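Local structure of general odorant-binding protein 28a (Drosophila melanogaster, 6QQ4) at residues E14-E19 with A46-N51; G53-N58 with E102-Y107; E68-Y73 with K82-I87. The protein probably binds small volatile molecules such as odorants and pheromones as a secreted carrier, and is involved in detecting the floral odour β-ionone. One frame throughout, in Å; residues are numbered along the deposited sequence. Where two conformers were deposited one is given.

Three contacts tie five stretches of helix and one loop into the all-helical odorant-binding fold. Along the chain interaction 1 comes first, joining helix 2-20 to helix 39-52 by a disulfide. Interaction 2 then packs the loop after helix 39-52 onto helix 100-117, and interaction 3, between helices 66-74 and 78-91, lies within the sequence span that interaction 2 closes. Centres of interactions 1 and 2 are about 12 Å apart, of 2 and 3 about 15 Å, and of 1 and 3 about 19 Å. M49 touches A104, L55 and Y73, so helix 39-52 connects all three; disulfide and apolar contacts together probably hold the helices around the protein's interior.

Interaction 1 of 3, residues E14-E19 with A46-N51; sequences ESCMPE and ACVMKN
C16 and C47 are covalently joined, and the bridge can be followed outward from C16 CB. That carbon, set toward helix 39-52, lies 3.6 Å from C47 CB. The next atom, C16 SG, closes the disulfide with C47 SG at 2.1 Å, and the S-S torsion of -79° turns the two CB-S bonds nearly perpendicular to each other. From the other side C47 sends its sulfur out anti to its own backbone N (chi1 -179°), at helix 2-20. C16 SG also rests against V48, whose CG2 methyl is 4.3 Å away. In the PBP/GOBP family, helices are characteristically cross-linked by three interlocked disulfides; this one staples helix 2-20 to helix 39-52. L44 packs on C16, and V48 is backed by L9 and A13 of helix 2-20. The segment axes approach to 9.3 Å, and their N-to-C directions differ by 131°. At the outer margin E19 reaches the C47 end of the bridge: its chain is extended beyond CG, and OE2 comes to 3.7 Å from C47 SG.

Interaction 2 of 3, residues G53-N58 with E102-Y107; sequences GILDAN and EAAEAY
The loop 53-58 runs past helix 100-117 with the CA atoms of L55 and A104 nearest each other, 7.3 Å apart, just after G53 has ended the helical geometry of helix 39-52 with a positive phi of 96°. L55 carries the whole contact from the loop side. Its CG stands anti to the backbone N (chi1 -174°), which points the forked end of the side chain at the helix, and each branch then takes a different partner. CD2 meets the methyl of A104, CB to CD2 being 4.0 Å. CD1 lies beside the Y107 ring at an oblique angle, 3.9 Å from CE2 and 4.1 Å from CD2 of that ring, and the two side chains cross at about a right angle. A104 and Y107 are three residues apart, on neighbouring turns of the same helix face, and L55 fits against both. M49 of helix 39-52 packs on L55 and A104 alike, completing an apolar cluster, while the Y107 hydroxyl bonds to the backbone N of L61, farther along the same loop. Beyond L55 the chain folds into an Asx turn: D56 OD1 accepts from N58 N at 2.9 Å, the donor reaching OD1 on its anti side, 33° out of the carboxylate plane, and also from K60 N. The chemistry is therefore divided. The helix and loop side chains meet through buried hydrocarbon alone, whereas polar bonds within the loop, and from Y107 to it, probably help fix the path that presents L55.

Interaction 3 of 3, residues E68-Y73 with K82-I87; sequences EKAKQY and KIALEI
A70 and A84 meet methyl to methyl, CB to CB at 3.9 Å, and their CA atoms are 5.8 Å apart, so that small side chains let helices 66-74 and 78-91 come close. L85 widens the patch: its CG lies 4.3 Å from A70 CB, and the backbone N of L85 is at the same distance. L85 does not start toward A70, but with CG beside the backbone N (chi1 -82°) its branch point comes close to it at the margin of the contact. The A84 side chain also lies about 4 Å from a pentaethylene glycol molecule, likely a crystallisation additive that may nonetheless occupy a pocket.

Behind these side chains the two backbones are wound differently. Helix 66-74 is kinked here, the N atoms of Q72 and Y73 lacking the usual bond to the turn before; Q72 N bonds instead to K69 O and Y73 N to A70 O, each spanning three residues. Segment 82-87 keeps four-residue bonds, and I87 N to I83 O measures 2.8 Å. On the outward side of that second helix K82 and E86, one turn apart, form a salt bridge, NZ to OE2 at 3.2 Å. The ammonium meets the carboxylate on its syn side, 32° out of plane.

L81 touches both A70 and K71 and so continues the contact one turn earlier on helix 78-91. From there the pair is set into the rest of the bundle: Y73 packs on M49 and I52 of helix 39-52 and stacks edge-to-face with F111, while I87 rests on F111 and E114 of helix 100-117.

Interaction 1 of 3, residues E14-E19 with A46-N51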
ATOM      1  N   GLU A  14      -6.632  -2.111 -10.806  1.00 39.86           N
ATOM      2  CA  GLU A  14      -7.324  -2.732 -11.925  1.00 42.34           C
ATOM      3  C   GLU A  14      -6.416  -2.867 -13.141  1.00 44.25           C
ATOM      4  O   GLU A  14      -6.490  -3.854 -13.870  1.00 48.85           O
ATOM      5  CB  GLU A  14      -8.579  -1.936 -12.302  1.00 47.80           C
ATOM      6  CG  GLU A  14      -9.662  -2.795 -12.959  1.00 55.71           C
ATOM      7  CD  GLU A  14     -10.632  -1.996 -13.821  1.00 59.33           C
ATOM      8  OE1 GLU A  14     -10.436  -0.767 -13.975  1.00 50.61           O
ATOM      9  OE2 GLU A  14     -11.590  -2.608 -14.349  1.00 68.94           O
ATOM     10  N   SER A  15      -5.565  -1.873 -13.373  1.00 43.70           N
ATOM     11  CA  SER A  15      -4.655  -1.939 -14.513  1.00 47.67           C
ATOM     12  C   SER A  15      -3.435  -2.829 -14.207  1.00 47.01           C
ATOM     13  O   SER A  15      -2.760  -3.313 -15.118  1.00 45.26           O
ATOM     14  CB  SER A  15      -4.213  -0.533 -14.926  1.00 40.09           C
ATOM     15  OG  SER A  15      -3.631   0.157 -13.838  1.00 56.95           O
ATOM     16  N   CYS A  16      -3.174  -3.051 -12.924  1.00 37.00           N
ATOM     17  CA  CYS A  16      -2.116  -3.966 -12.494  1.00 41.49           C
ATOM     18  C   CYS A  16      -2.505  -5.455 -12.540  1.00 38.26           C
ATOM     19  O   CYS A  16      -1.641  -6.311 -12.685  1.00 37.34           O
ATOM     20  CB  CYS A  16      -1.684  -3.626 -11.072  1.00 36.49           C
ATOM     21  SG  CYS A  16      -0.470  -2.351 -10.920  1.00 41.23           S
ATOM     22  N   MET A  17      -3.794  -5.755 -12.387  1.00 34.17           N
ATOM     23  CA  MET A  17      -4.284  -7.135 -12.263  1.00 34.64           C
ATOM     24  C   MET A  17      -3.836  -8.132 -13.354  1.00 39.98           C
ATOM     25  O   MET A  17      -3.430  -9.261 -13.030  1.00 36.90           O
ATOM     26  CB  MET A  17      -5.826  -7.137 -12.210  1.00 33.71           C
ATOM     27  CG  MET A  17      -6.436  -6.793 -10.868  1.00 39.57           C
ATOM     28  SD  MET A  17      -8.246  -6.755 -10.929  1.00 52.20           S
ATOM     29  CE  MET A  17      -8.596  -8.388 -11.571  1.00 39.82           C
ATOM     30  N   PRO A  18      -3.945  -7.751 -14.646  1.00 38.30           N
ATOM     31  CA  PRO A  18      -3.596  -8.742 -15.671  1.00 35.51           C
ATOM     32  C   PRO A  18      -2.118  -9.107 -15.689  1.00 32.71           C
ATOM     33  O   PRO A  18      -1.776 -10.230 -16.021  1.00 34.01           O
ATOM     34  CB  PRO A  18      -3.988  -8.044 -16.986  1.00 36.98           C
ATOM     35  CG  PRO A  18      -5.005  -7.031 -16.596  1.00 34.78           C
ATOM     36  CD  PRO A  18      -4.563  -6.548 -15.245  1.00 41.08           C
ATOM     37  N   GLU A  19      -1.241  -8.184 -15.330  1.00 31.51           N
ATOM     38  CA  GLU A  19       0.171  -8.502 -15.423  1.00 34.62           C
ATOM     39  C   GLU A  19       0.667  -9.381 -14.248  1.00 30.79           C
ATOM     40  O   GLU A  19       1.773  -9.924 -14.288  1.00 27.04           O
ATOM     41  CB  GLU A  19       0.986  -7.218 -15.552  1.00 37.72           C
ATOM     42  CG  GLU A  19       0.974  -6.319 -14.362  1.00 39.88           C
ATOM     43  CD  GLU A  19       1.625  -4.993 -14.673  0.44 41.14           C
ATOM     44  OE1 GLU A  19       0.960  -4.146 -15.308  0.73 44.85           O
ATOM     45  OE2 GLU A  19       2.805  -4.813 -14.306  0.77 40.92           O
ATOM     46  N   ALA A  46       2.300  -5.121  -4.869  1.00 27.96           N
ATOM     47  CA  ALA A  46       3.615  -4.588  -5.262  1.00 28.07           C
ATOM     48  C   ALA A  46       3.489  -3.654  -6.459  1.00 32.77           C
ATOM     49  O   ALA A  46       4.123  -2.610  -6.511  1.00 28.01           O
ATOM     50  CB  ALA A  46       4.583  -5.713  -5.590  1.00 23.56           C
ATOM     51  N   CYS A  47       2.661  -4.057  -7.412  1.00 27.91           N
ATOM     52  CA  CYS A  47       2.470  -3.308  -8.648  1.00 34.30           C
ATOM     53  C   CYS A  47       1.819  -1.948  -8.369  1.00 36.02           C
ATOM     54  O   CYS A  47       2.193  -0.931  -8.952  1.00 32.67           O
ATOM     55  CB  CYS A  47       1.624  -4.120  -9.631  1.00 29.56           C
ATOM     56  SG  CYS A  47       1.311  -3.312 -11.248  1.00 42.10           S
ATOM     57  N   VAL A  48       0.849  -1.929  -7.470  1.00 30.89           N
ATOM     58  CA  VAL A  48       0.247  -0.674  -7.052  1.00 34.53           C
ATOM     59  C   VAL A  48       1.241   0.223  -6.300  1.00 35.62           C
ATOM     60  O   VAL A  48       1.368   1.408  -6.602  1.00 40.57           O
ATOM     61  CB  VAL A  48      -0.984  -0.922  -6.168  1.00 36.32           C
ATOM     62  CG1 VAL A  48      -1.465   0.378  -5.556  1.00 36.45           C
ATOM     63  CG2 VAL A  48      -2.085  -1.575  -6.996  1.00 36.12           C
ATOM     64  N   MET A  49       1.935  -0.341  -5.321  1.00 29.65           N
ATOM     65  CA  MET A  49       2.879   0.436  -4.527  1.00 35.81           C
ATOM     66  C   MET A  49       3.978   1.037  -5.402  1.00 37.96           C
ATOM     67  O   MET A  49       4.383   2.185  -5.208  1.00 41.76           O
ATOM     68  CB  MET A  49       3.484  -0.424  -3.423  1.00 32.33           C
ATOM     69  CG  MET A  49       2.542  -0.712  -2.259  1.00 32.97           C
ATOM     70  SD  MET A  49       3.380  -1.659  -0.976  1.00 35.88           S
ATOM     71  CE  MET A  49       2.021  -2.028   0.138  1.00 42.80           C
ATOM     72  N   LYS A  50       4.453   0.257  -6.364  1.00 38.06           N
ATOM     73  CA  LYS A  50       5.473   0.721  -7.291  1.00 39.94           C
ATOM     74  C   LYS A  50       4.933   1.854  -8.166  1.00 43.41           C
ATOM     75  O   LYS A  50       5.662   2.780  -8.520  1.00 43.48           O
ATOM     76  CB  LYS A  50       5.982  -0.439  -8.159  1.00 37.74           C
ATOM     77  CG  LYS A  50       6.945  -1.340  -7.413  1.00 34.63           C
ATOM     78  CD  LYS A  50       7.560  -2.383  -8.307  1.00 38.49           C
ATOM     79  CE  LYS A  50       8.653  -3.124  -7.559  1.00 37.41           C
ATOM     80  NZ  LYS A  50       9.223  -4.203  -8.400  1.00 42.46           N
ATOM     81  N   ASN A  51       3.652   1.792  -8.505  1.00 44.08           N
ATOM     82  CA  ASN A  51       3.051   2.873  -9.272  1.00 47.54           C
ATOM     83  C   ASN A  51       2.936   4.149  -8.435  1.00 45.54           C
ATOM     84  O   ASN A  51       3.090   5.251  -8.947  1.00 51.64           O
ATOM     85  CB  ASN A  51       1.686   2.465  -9.803  1.00 45.79           C
ATOM     86  CG  ASN A  51       1.235   3.338 -10.955  0.05 49.90           C
ATOM     87  OD1 ASN A  51       2.047   4.030 -11.576  1.00 57.12           O
ATOM     88  ND2 ASN A  51      -0.063   3.320 -11.243  0.53 51.31           N
TER

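Interaction 2 of 3, residues G53-N58 with E102-Y107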
ATOM      1  N   GLY A  53       5.024   4.727  -5.983  1.00 45.51           N
ATOM      2  CA  GLY A  53       6.403   5.098  -5.740  1.00 44.50           C
ATOM      3  C   GLY A  53       6.810   4.903  -4.297  1.00 45.80           C
ATOM      4  O   GLY A  53       7.971   5.133  -3.946  1.00 45.66           O
ATOM      5  N   ILE A  54       5.863   4.482  -3.455  1.00 41.98           N
ATOM      6  CA  ILE A  54       6.170   4.193  -2.057  1.00 43.40           C
ATOM      7  C   ILE A  54       7.056   2.939  -1.988  1.00 37.35           C
ATOM      8  O   ILE A  54       7.858   2.776  -1.066  1.00 39.37           O
ATOM      9  CB  ILE A  54       4.871   4.040  -1.201  1.00 42.50           C
ATOM     10  CG1 ILE A  54       5.197   3.779   0.280  1.00 45.53           C
ATOM     11  CG2 ILE A  54       3.921   2.979  -1.793  1.00 41.46           C
ATOM     12  CD1 ILE A  54       5.959   4.926   0.993  1.00 43.42           C
ATOM     13  N   LEU A  55       6.945   2.086  -2.999  1.00 38.71           N
ATOM     14  CA  LEU A  55       7.870   0.967  -3.164  1.00 38.59           C
ATOM     15  C   LEU A  55       8.759   1.224  -4.376  1.00 36.47           C
ATOM     16  O   LEU A  55       8.258   1.490  -5.466  1.00 37.20           O
ATOM     17  CB  LEU A  55       7.108  -0.352  -3.335  1.00 36.47           C
ATOM     18  CG  LEU A  55       7.962  -1.618  -3.371  1.00 35.61           C
ATOM     19  CD1 LEU A  55       8.658  -1.771  -2.061  1.00 28.30           C
ATOM     20  CD2 LEU A  55       7.077  -2.861  -3.681  1.00 31.68           C
ATOM     21  N   ASP A  56      10.074   1.138  -4.197  1.00 40.69           N
ATOM     22  CA  ASP A  56      10.975   1.456  -5.303  1.00 43.43           C
ATOM     23  C   ASP A  56      11.401   0.206  -6.066  1.00 40.90           C
ATOM     24  O   ASP A  56      11.094  -0.919  -5.664  1.00 41.93           O
ATOM     25  CB  ASP A  56      12.210   2.231  -4.812  1.00 38.99           C
ATOM     26  CG  ASP A  56      13.092   1.431  -3.860  1.00 44.85           C
ATOM     27  OD1 ASP A  56      13.263   0.204  -4.040  1.00 41.81           O
ATOM     28  OD2 ASP A  56      13.649   2.051  -2.926  1.00 47.20           O
ATOM     29  N   ALA A  57      12.121   0.434  -7.161  1.00 35.84           N
ATOM     30  CA  ALA A  57      12.552  -0.591  -8.104  1.00 37.76           C
ATOM     31  C   ALA A  57      13.432  -1.678  -7.490  1.00 39.00           C
ATOM     32  O   ALA A  57      13.650  -2.721  -8.108  1.00 38.99           O
ATOM     33  CB  ALA A  57      13.291   0.076  -9.281  1.00 40.01           C
ATOM     34  N   ASN A  58      13.947  -1.441  -6.286  1.00 41.62           N
ATOM     35  CA  ASN A  58      14.648  -2.496  -5.560  1.00 40.58           C
ATOM     36  C   ASN A  58      13.799  -3.076  -4.432  1.00 38.77           C
ATOM     37  O   ASN A  58      14.300  -3.776  -3.553  1.00 38.97           O
ATOM     38  CB  ASN A  58      15.975  -1.979  -5.014  1.00 44.88           C
ATOM     39  CG  ASN A  58      17.104  -2.126  -6.022  1.00 55.04           C
ATOM     40  OD1 ASN A  58      17.274  -1.282  -6.899  1.00 49.03           O
ATOM     41  ND2 ASN A  58      17.866  -3.217  -5.915  1.00 60.86           N
ATOM     42  N   GLU A 102       6.401 -10.264  -1.958  1.00 26.41           N
ATOM     43  CA  GLU A 102       6.355 -10.525  -0.526  0.55 28.05           C
ATOM     44  C   GLU A 102       6.802  -9.288   0.287  1.00 30.57           C
ATOM     45  O   GLU A 102       6.319  -9.066   1.398  1.00 29.58           O
ATOM     46  CB  GLU A 102       7.208 -11.758  -0.188  0.55 28.45           C
ATOM     47  CG  GLU A 102       6.572 -13.061  -0.688  0.55 29.08           C
ATOM     48  CD  GLU A 102       7.470 -14.292  -0.575  0.55 31.08           C
ATOM     49  OE1 GLU A 102       8.696 -14.158  -0.400  0.55 28.62           O
ATOM     50  OE2 GLU A 102       6.930 -15.413  -0.656  0.55 32.27           O
ATOM     51  N   ALA A 103       7.699  -8.485  -0.268  1.00 27.70           N
ATOM     52  CA  ALA A 103       8.120  -7.265   0.428  1.00 31.18           C
ATOM     53  C   ALA A 103       6.976  -6.255   0.506  1.00 26.93           C
ATOM     54  O   ALA A 103       6.803  -5.595   1.541  1.00 27.92           O
ATOM     55  CB  ALA A 103       9.311  -6.651  -0.244  1.00 28.16           C
ATOM     56  N   ALA A 104       6.204  -6.134  -0.576  1.00 26.94           N
ATOM     57  CA  ALA A 104       5.047  -5.232  -0.602  1.00 25.99           C
ATOM     58  C   ALA A 104       4.040  -5.615   0.473  1.00 25.15           C
ATOM     59  O   ALA A 104       3.489  -4.751   1.157  1.00 24.65           O
ATOM     60  CB  ALA A 104       4.389  -5.233  -1.949  1.00 23.53           C
ATOM     61  N   GLU A 105       3.832  -6.911   0.659  1.00 29.07           N
ATOM     62  CA  GLU A 105       2.870  -7.368   1.652  1.00 25.17           C
ATOM     63  C   GLU A 105       3.372  -7.225   3.094  1.00 26.78           C
ATOM     64  O   GLU A 105       2.584  -6.996   4.014  1.00 26.51           O
ATOM     65  CB  GLU A 105       2.489  -8.823   1.377  1.00 30.90           C
ATOM     66  CG  GLU A 105       1.388  -9.353   2.248  1.00 27.74           C
ATOM     67  CD  GLU A 105       0.093  -8.552   2.125  1.00 32.91           C
ATOM     68  OE1 GLU A 105      -0.023  -7.733   1.198  1.00 31.18           O
ATOM     69  OE2 GLU A 105      -0.830  -8.768   2.941  1.00 33.12           O
ATOM     70  N   ALA A 106       4.673  -7.373   3.300  1.00 22.59           N
ATOM     71  CA  ALA A 106       5.220  -7.159   4.630  1.00 28.15           C
ATOM     72  C   ALA A 106       5.098  -5.672   4.994  1.00 27.39           C
ATOM     73  O   ALA A 106       4.781  -5.338   6.121  1.00 27.30           O
ATOM     74  CB  ALA A 106       6.651  -7.624   4.710  1.00 28.38           C
ATOM     75  N   TYR A 107       5.318  -4.782   4.031  1.00 27.38           N
ATOM     76  CA  TYR A 107       5.022  -3.366   4.256  1.00 30.17           C
ATOM     77  C   TYR A 107       3.535  -3.119   4.515  1.00 28.13           C
ATOM     78  O   TYR A 107       3.183  -2.332   5.385  1.00 33.40           O
ATOM     79  CB  TYR A 107       5.491  -2.517   3.060  1.00 28.80           C
ATOM     80  CG  TYR A 107       6.985  -2.370   2.987  1.00 28.31           C
ATOM     81  CD1 TYR A 107       7.722  -2.007   4.110  1.00 35.15           C
ATOM     82  CD2 TYR A 107       7.670  -2.619   1.803  1.00 30.41           C
ATOM     83  CE1 TYR A 107       9.091  -1.891   4.053  1.00 31.07           C
ATOM     84  CE2 TYR A 107       9.038  -2.512   1.735  1.00 28.07           C
ATOM     85  CZ  TYR A 107       9.746  -2.146   2.858  1.00 39.71           C
ATOM     86  OH  TYR A 107      11.117  -2.024   2.787  1.00 34.55           O
TER

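Interaction 3 of 3, residues E68-Y73 with K82-I87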
ATOM      1  N   GLU A  68       2.883  13.578  -1.511  1.00 61.75           N
ATOM      2  CA  GLU A  68       2.402  12.961  -2.740  1.00 57.69           C
ATOM      3  C   GLU A  68       2.148  11.474  -2.521  1.00 55.47           C
ATOM      4  O   GLU A  68       1.210  10.924  -3.084  1.00 54.78           O
ATOM      5  CB  GLU A  68       3.398  13.177  -3.883  1.00 51.57           C
ATOM      6  N   LYS A  69       2.967  10.846  -1.677  1.00 52.77           N
ATOM      7  CA  LYS A  69       2.832   9.422  -1.353  1.00 55.22           C
ATOM      8  C   LYS A  69       1.694   9.138  -0.367  1.00 55.87           C
ATOM      9  O   LYS A  69       0.752   8.395  -0.670  1.00 50.52           O
ATOM     10  CB  LYS A  69       4.146   8.879  -0.778  1.00 54.01           C
ATOM     11  CG  LYS A  69       5.126   8.305  -1.799  1.00 46.47           C
ATOM     12  CD  LYS A  69       5.739   9.376  -2.678  1.00 53.05           C
ATOM     13  CE  LYS A  69       6.937   8.840  -3.460  1.00 53.03           C
ATOM     14  NZ  LYS A  69       8.019   8.320  -2.575  1.00 49.46           N
ATOM     15  N   ALA A  70       1.791   9.726   0.820  1.00 54.67           N
ATOM     16  CA  ALA A  70       0.823   9.482   1.887  1.00 58.28           C
ATOM     17  C   ALA A  70      -0.610   9.878   1.498  1.00 58.73           C
ATOM     18  O   ALA A  70      -1.575   9.218   1.911  1.00 54.33           O
ATOM     19  CB  ALA A  70       1.248  10.218   3.161  1.00 54.59           C
ATOM     20  N   LYS A  71      -0.754  10.934   0.697  1.00 55.77           N
ATOM     21  CA  LYS A  71      -2.087  11.384   0.293  1.00 56.87           C
ATOM     22  C   LYS A  71      -2.766  10.376  -0.641  1.00 58.06           C
ATOM     23  O   LYS A  71      -3.978  10.441  -0.848  1.00 56.91           O
ATOM     24  CB  LYS A  71      -2.030  12.764  -0.372  1.00 54.55           C
ATOM     25  CG  LYS A  71      -1.693  12.739  -1.846  1.00 56.12           C
ATOM     26  CD  LYS A  71      -2.072  14.056  -2.510  1.00 58.02           C
ATOM     27  CE  LYS A  71      -2.030  13.934  -4.028  1.00 56.83           C
ATOM     28  NZ  LYS A  71      -1.887  15.247  -4.717  1.00 52.81           N
ATOM     29  N   GLN A  72      -1.984   9.446  -1.194  1.00 57.53           N
ATOM     30  CA  GLN A  72      -2.533   8.365  -2.014  1.00 55.80           C
ATOM     31  C   GLN A  72      -3.187   7.297  -1.145  1.00 55.51           C
ATOM     32  O   GLN A  72      -3.844   6.392  -1.659  1.00 53.95           O
ATOM     33  CB  GLN A  72      -1.452   7.713  -2.884  1.00 54.76           C
ATOM     34  CG  GLN A  72      -0.692   8.675  -3.776  1.00 58.86           C
ATOM     35  CD  GLN A  72      -1.604   9.605  -4.553  1.00 62.14           C
ATOM     36  OE1 GLN A  72      -1.497  10.828  -4.442  1.00 59.53           O
ATOM     37  NE2 GLN A  72      -2.500   9.032  -5.353  1.00 61.02           N
ATOM     38  N   TYR A  73      -3.001   7.404   0.168  1.00 56.34           N
ATOM     39  CA  TYR A  73      -3.585   6.457   1.114  1.00 54.52           C
ATOM     40  C   TYR A  73      -4.700   7.072   1.980  1.00 55.80           C
ATOM     41  O   TYR A  73      -5.682   6.407   2.310  1.00 55.12           O
ATOM     42  CB  TYR A  73      -2.500   5.890   2.036  1.00 58.27           C
ATOM     43  CG  TYR A  73      -1.629   4.805   1.442  1.00 55.12           C
ATOM     44  CD1 TYR A  73      -2.025   3.471   1.475  1.00 52.95           C
ATOM     45  CD2 TYR A  73      -0.392   5.108   0.882  1.00 54.87           C
ATOM     46  CE1 TYR A  73      -1.223   2.472   0.952  1.00 51.27           C
ATOM     47  CE2 TYR A  73       0.417   4.114   0.356  1.00 54.57           C
ATOM     48  CZ  TYR A  73      -0.003   2.798   0.396  1.00 51.03           C
ATOM     49  OH  TYR A  73       0.800   1.810  -0.127  1.00 54.72           O
ATOM     50  N   LYS A  82      -0.969  13.376   8.502  1.00 37.36           N
ATOM     51  CA  LYS A  82       0.181  13.410   9.385  1.00 38.63           C
ATOM     52  C   LYS A  82       0.494  12.008   9.889  1.00 39.36           C
ATOM     53  O   LYS A  82       1.647  11.610   9.930  1.00 41.24           O
ATOM     54  CB  LYS A  82      -0.056  14.358  10.565  1.00 37.11           C
ATOM     55  CG  LYS A  82       1.084  14.382  11.586  1.00 46.35           C
ATOM     56  CD  LYS A  82       0.727  15.207  12.827  1.00 49.46           C
ATOM     57  CE  LYS A  82      -0.533  14.679  13.525  1.00 57.31           C
ATOM     58  NZ  LYS A  82      -0.462  13.225  13.910  1.00 53.48           N
ATOM     59  N   ILE A  83      -0.541  11.264  10.266  1.00 37.58           N
ATOM     60  CA  ILE A  83      -0.359   9.919  10.806  1.00 38.93           C
ATOM     61  C   ILE A  83       0.272   8.962   9.790  1.00 34.11           C
ATOM     62  O   ILE A  83       1.187   8.205  10.120  1.00 38.53           O
ATOM     63  CB  ILE A  83      -1.691   9.339  11.278  1.00 37.47           C
ATOM     64  CG1 ILE A  83      -2.255  10.180  12.426  1.00 38.85           C
ATOM     65  CG2 ILE A  83      -1.523   7.878  11.690  1.00 38.20           C
ATOM     66  CD1 ILE A  83      -3.572   9.671  12.955  1.00 41.91           C
ATOM     67  N   ALA A  84      -0.224   9.000   8.561  1.00 37.63           N
ATOM     68  CA  ALA A  84       0.326   8.186   7.479  1.00 40.06           C
ATOM     69  C   ALA A  84       1.812   8.458   7.307  1.00 46.23           C
ATOM     70  O   ALA A  84       2.617   7.531   7.160  1.00 43.60           O
ATOM     71  CB  ALA A  84      -0.408   8.458   6.188  1.00 48.43           C
ATOM     72  N   LEU A  85       2.173   9.737   7.328  1.00 44.50           N
ATOM     73  CA  LEU A  85       3.570  10.122   7.256  1.00 40.90           C
ATOM     74  C   LEU A  85       4.368   9.409   8.331  1.00 43.80           C
ATOM     75  O   LEU A  85       5.446   8.889   8.067  1.00 41.04           O
ATOM     76  CB  LEU A  85       3.720  11.633   7.396  1.00 48.01           C
ATOM     77  CG  LEU A  85       3.484  12.418   6.106  1.00 48.07           C
ATOM     78  CD1 LEU A  85       3.264  13.892   6.402  1.00 52.00           C
ATOM     79  CD2 LEU A  85       4.667  12.215   5.163  1.00 53.45           C
ATOM     80  N   GLU A  86       3.818   9.360   9.540  1.00 42.32           N
ATOM     81  CA  GLU A  86       4.505   8.704  10.641  1.00 43.82           C
ATOM     82  C   GLU A  86       4.542   7.194  10.434  1.00 40.62           C
ATOM     83  O   GLU A  86       5.509   6.540  10.809  1.00 42.54           O
ATOM     84  CB  GLU A  86       3.836   9.052  11.966  1.00 41.50           C
ATOM     85  CG  GLU A  86       3.940  10.534  12.291  1.00 50.69           C
ATOM     86  CD  GLU A  86       3.061  10.955  13.452  1.00 57.41           C
ATOM     87  OE1 GLU A  86       2.889  10.161  14.402  1.00 63.65           O
ATOM     88  OE2 GLU A  86       2.539  12.089  13.407  1.00 60.66           O
ATOM     89  N   ILE A  87       3.487   6.654   9.831  1.00 43.03           N
ATOM     90  CA  ILE A  87       3.418   5.228   9.523  1.00 35.86           C
ATOM     91  C   ILE A  87       4.494   4.850   8.508  1.00 37.62           C
ATOM     92  O   ILE A  87       5.155   3.818   8.651  1.00 35.24           O
ATOM     93  CB  ILE A  87       2.013   4.851   9.018  1.00 36.25           C
ATOM     94  CG1 ILE A  87       1.014   4.948  10.183  1.00 32.98           C
ATOM     95  CG2 ILE A  87       2.016   3.453   8.356  1.00 37.90           C
ATOM     96  CD1 ILE A  87      -0.428   4.742   9.793  1.00 36.40           C
TER